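Side-chain contacts in alanine racemase (Actinobacillus succinogenes, PDB 3C3K), which has the two-lobed alpha/beta fold of the periplasmic binding protein-like family and probably holds a small ligand in the cleft between its lobes: residues B[177-182]-B[204-209]; B[58-63]-B[82-87]. One frame throughout, in Å; residues are numbered along the deposited sequence.

Interaction 1. Residues B[177-182]-B[204-209]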
# COMPACT_ATOMS: atom_id res chain seq x y z
N SER B 177 -1.99 -5.67 24.52
CA SER B 177 -2.15 -4.70 25.60
C SER B 177 -3.56 -4.71 26.18
O SER B 177 -3.71 -4.59 27.40
CB SER B 177 -1.81 -3.31 25.07
OG SER B 177 -1.96 -2.33 26.09
N LEU B 178 -4.60 -4.89 25.34
CA LEU B 178 -6.02 -4.90 25.82
C LEU B 178 -6.40 -6.20 26.49
O LEU B 178 -7.28 -6.25 27.36
CB LEU B 178 -7.01 -4.68 24.66
CG LEU B 178 -6.95 -3.36 23.87
CD1 LEU B 178 -7.68 -3.55 22.56
CD2 LEU B 178 -7.56 -2.21 24.65
N LEU B 179 -5.72 -7.27 26.09
CA LEU B 179 -5.94 -8.56 26.70
C LEU B 179 -5.28 -8.62 28.05
O LEU B 179 -5.67 -9.43 28.87
CB LEU B 179 -5.40 -9.68 25.82
CG LEU B 179 -6.19 -9.78 24.49
CD1 LEU B 179 -5.61 -10.84 23.56
CD2 LEU B 179 -7.64 -10.08 24.79
N LYS B 180 -4.27 -7.77 28.29
CA LYS B 180 -3.54 -7.81 29.57
C LYS B 180 -4.26 -6.92 30.56
O LYS B 180 -3.86 -5.78 30.79
CB LYS B 180 -2.11 -7.31 29.40
CG LYS B 180 -1.07 -8.41 29.33
CD LYS B 180 0.35 -7.76 29.42
CE LYS B 180 1.46 -8.84 29.77
NZ LYS B 180 2.85 -8.27 29.93
N SER B 181 -5.36 -7.40 31.11
CA SER B 181 -6.14 -6.55 32.01
C SER B 181 -7.10 -7.39 32.74
O SER B 181 -7.40 -8.50 32.29
CB SER B 181 -6.90 -5.47 31.26
OG SER B 181 -8.04 -5.13 32.00
N ALA B 182 -7.56 -6.86 33.88
CA ALA B 182 -8.52 -7.53 34.78
C ALA B 182 -9.71 -8.03 33.98
O ALA B 182 -10.06 -9.22 34.04
CB ALA B 182 -8.99 -6.57 35.87
N THR B 204 -6.18 -14.98 17.71
CA THR B 204 -5.95 -16.37 17.31
C THR B 204 -4.76 -17.01 18.01
O THR B 204 -4.83 -18.18 18.44
CB THR B 204 -5.73 -16.45 15.81
OG1 THR B 204 -6.86 -15.86 15.16
CG2 THR B 204 -5.56 -17.86 15.37
N GLU B 205 -3.67 -16.27 18.12
CA GLU B 205 -2.49 -16.81 18.79
C GLU B 205 -2.72 -16.90 20.29
O GLU B 205 -2.02 -17.60 20.99
CB GLU B 205 -1.28 -15.95 18.50
CG GLU B 205 -0.80 -16.07 17.07
CD GLU B 205 0.32 -15.10 16.77
OE1 GLU B 205 0.66 -14.28 17.65
OE2 GLU B 205 0.87 -15.17 15.66
N SER B 206 -3.71 -16.17 20.78
CA SER B 206 -4.01 -16.17 22.20
C SER B 206 -5.06 -17.25 22.47
O SER B 206 -5.43 -17.47 23.60
CB SER B 206 -4.52 -14.79 22.62
OG SER B 206 -3.46 -13.83 22.76
N GLY B 207 -5.59 -17.88 21.41
CA GLY B 207 -6.60 -18.95 21.55
C GLY B 207 -8.01 -18.45 21.82
O GLY B 207 -8.85 -19.14 22.41
N LEU B 208 -8.30 -17.25 21.37
CA LEU B 208 -9.59 -16.73 21.53
C LEU B 208 -10.34 -16.94 20.21
O LEU B 208 -9.76 -16.88 19.14
CB LEU B 208 -9.50 -15.30 21.98
CG LEU B 208 -8.85 -15.14 23.38
CD1 LEU B 208 -8.14 -13.76 23.58
CD2 LEU B 208 -9.94 -15.35 24.42
N SER B 209 -11.61 -17.26 20.32
CA SER B 209 -12.45 -17.56 19.19
C SER B 209 -13.03 -16.26 18.71
O SER B 209 -13.41 -15.43 19.51
CB SER B 209 -13.60 -18.45 19.65
OG SER B 209 -13.21 -19.79 19.48
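Leu179, the last residue of helix 168-179, faces Ser206, near the end of helix 193-205, and their CA atoms, at 9.0 Å the nearest pair, stand far enough apart that side chains alone make the contact. Leu179 and Leu208 reach toward each other and meet tip to tip. The methyl CD1 of Leu208 sits at the fork of Leu179, 3.9 Å from CD1 and 3.9 Å from CD2 of that residue, so both branches share one partner. With CG anti to its carbonyl carbon (chi1 -66°), Leu179 extends across the gap, where the same CD1 comes within 3.8 Å of Ser206 OG. The hydroxyl's own hydrogen bond is to Ala202 O, four residues back, so it can lie against a methyl at little polar cost.

The chain reaches Leu208 through a Schellman motif. Gly207, with a positive phi of 78° that its lack of a side chain makes easy, turns the backbone out of the helix and brings Leu208 round to the same side as Ser206. At the other end, an inverse gamma turn centred on Lys180 carries the chain off after Leu179. The helices are successive connections of the parallel sheet, flanking strand 187-190 in sequence, as in a Rossmann-like lobe. Glu205 forms a salt bridge with Lys172, a second tie between them, while Pro185 packs on Leu179 and Phe176 touches Ser206.

No hydrogen bond crosses between 177-182 and 204-209, and they bury just 92 Å² together, which implies that dispersion and the hiding of a few methyls join the two segments without a directional bond, the salt bridge adding a polar tie beside them.

Interaction 2. Residues B[58-63]-B[82-87]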
# COMPACT_ATOMS: atom_id res chain seq x y z
N THR B 58 6.24 24.46 -2.61
CA THR B 58 6.99 25.29 -3.54
C THR B 58 6.66 24.96 -5.02
O THR B 58 6.87 25.79 -5.89
CB THR B 58 8.50 25.21 -3.35
OG1 THR B 58 8.91 23.88 -3.55
CG2 THR B 58 8.92 25.56 -1.93
N LEU B 59 6.11 23.78 -5.31
CA LEU B 59 5.67 23.48 -6.66
C LEU B 59 4.56 24.40 -7.15
O LEU B 59 4.45 24.67 -8.36
CB LEU B 59 5.22 22.03 -6.77
CG LEU B 59 6.29 20.97 -6.46
CD1 LEU B 59 5.64 19.65 -6.22
CD2 LEU B 59 7.25 20.91 -7.61
N LEU B 60 3.71 24.85 -6.22
CA LEU B 60 2.59 25.72 -6.54
C LEU B 60 3.14 27.07 -6.89
O LEU B 60 2.90 27.57 -7.99
CB LEU B 60 1.60 25.85 -5.37
CG LEU B 60 0.23 25.20 -5.35
CD1 LEU B 60 -0.57 25.84 -4.25
CD2 LEU B 60 -0.54 25.30 -6.70
N SER B 61 3.89 27.65 -5.95
CA SER B 61 4.62 28.91 -6.21
C SER B 61 5.48 28.81 -7.47
O SER B 61 5.44 29.69 -8.32
CB SER B 61 5.54 29.24 -5.03
OG SER B 61 6.68 28.38 -5.01
N GLY B 62 6.25 27.73 -7.60
CA GLY B 62 7.05 27.54 -8.79
C GLY B 62 6.25 27.22 -10.04
O GLY B 62 6.82 26.96 -11.08
N LYS B 63 4.92 27.22 -9.97
CA LYS B 63 4.09 26.95 -11.18
C LYS B 63 4.28 25.57 -11.85
O LYS B 63 4.05 25.44 -13.04
CB LYS B 63 4.30 28.03 -12.27
CG LYS B 63 4.17 29.51 -11.85
CD LYS B 63 5.29 30.31 -12.57
CE LYS B 63 4.78 31.29 -13.65
NZ LYS B 63 4.26 32.53 -13.02
N ASN B 82 -1.71 30.55 4.00
CA ASN B 82 -0.95 31.63 3.44
C ASN B 82 -0.16 31.24 2.22
O ASN B 82 0.11 32.07 1.36
CB ASN B 82 -0.05 32.24 4.48
CG ASN B 82 -0.81 33.18 5.39
OD1 ASN B 82 -1.70 33.94 4.95
ND2 ASN B 82 -0.52 33.09 6.67
N ILE B 83 0.22 29.97 2.12
CA ILE B 83 0.95 29.52 0.94
C ILE B 83 -0.05 29.29 -0.19
O ILE B 83 0.22 29.65 -1.33
CB ILE B 83 1.80 28.22 1.19
CG1 ILE B 83 2.98 28.51 2.16
CG2 ILE B 83 2.31 27.65 -0.12
CD1 ILE B 83 3.52 27.25 2.78
N ILE B 84 -1.17 28.67 0.11
CA ILE B 84 -2.11 28.25 -0.94
C ILE B 84 -3.04 29.36 -1.43
O ILE B 84 -3.39 29.39 -2.60
CB ILE B 84 -2.91 27.00 -0.46
CG1 ILE B 84 -1.89 25.92 0.01
CG2 ILE B 84 -3.84 26.49 -1.59
CD1 ILE B 84 -2.44 24.57 0.44
N GLY B 85 -3.47 30.27 -0.55
CA GLY B 85 -4.27 31.42 -0.99
C GLY B 85 -5.48 30.95 -1.77
O GLY B 85 -6.21 30.05 -1.33
N ALA B 86 -5.65 31.51 -2.95
CA ALA B 86 -6.75 31.20 -3.84
C ALA B 86 -6.45 30.02 -4.78
O ALA B 86 -7.31 29.65 -5.61
CB ALA B 86 -7.04 32.40 -4.67
N PHE B 87 -5.25 29.42 -4.70
CA PHE B 87 -4.96 28.27 -5.57
C PHE B 87 -6.00 27.18 -5.37
O PHE B 87 -6.52 27.01 -4.26
CB PHE B 87 -3.53 27.74 -5.38
CG PHE B 87 -2.43 28.63 -5.96
CD1 PHE B 87 -2.15 28.60 -7.34
CD2 PHE B 87 -1.65 29.47 -5.14
CE1 PHE B 87 -1.12 29.38 -7.90
CE2 PHE B 87 -0.61 30.24 -5.66
CZ PHE B 87 -0.34 30.21 -7.06
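Leu60 lays its two methyls along the base of Phe87, the two side chains sliding past each other in opposite directions. Its CD1 rests 3.7 Å from Phe87 CB, while its CD2 lies 3.7 Å from Phe87 CD1 and approaches the ring obliquely. A chi1 of -108°, away from the usual staggered values, turns the fork of Leu60 so that both methyls lie against Phe87. CD1 also meets Ile84 CG2, more loosely at 4.3 Å.

Phe87 is presented by a type II' beta turn from Ile84 to Phe87, closed by Phe87 N to Ile84 O at 2.8 Å. Gly85 suits the first corner, where phi is positive, and Ile84 C lies in plane at the edge of the ring. Helix 77-84 links the parallel strands 68-70 and 89-92 of a Rossmann-like lobe, and this turn leads from it into the second of them; helix 58-61 ends in a Schellman motif at Lys63 shortly before the first. At that end Thr58 O accepts both Gly62 N and, at 2.7 Å, Ser61 OG from the same face of its plane, and Gly62 has no CB to crowd this oxygen. Leu57 packs on Ile83 and Ile84 and Val65 touches Leu60, whereas neighbouring Leu59 packs on Met64 of the second subunit.

In the fold
The two contacts sit in different lobes, on opposite sides of the chain's centre, with about 50 Å between their centres and about 36 Å between their nearest atoms, and they share no helix. Each joins the end of one helix to the end of another and the turn that follows it, and in each a glycine with positive phi turns the chain out of a helix. Neither has a hydrogen bond across it. Interaction 2 is the larger, pairing buried Leu60 and Ile84 with an exposed Phe87, next to a residue that packs on the second subunit. Interaction 1 is smaller and partly buried, joins leucine to leucine beside a serine hydroxyl, and touches no other chain of the assembly.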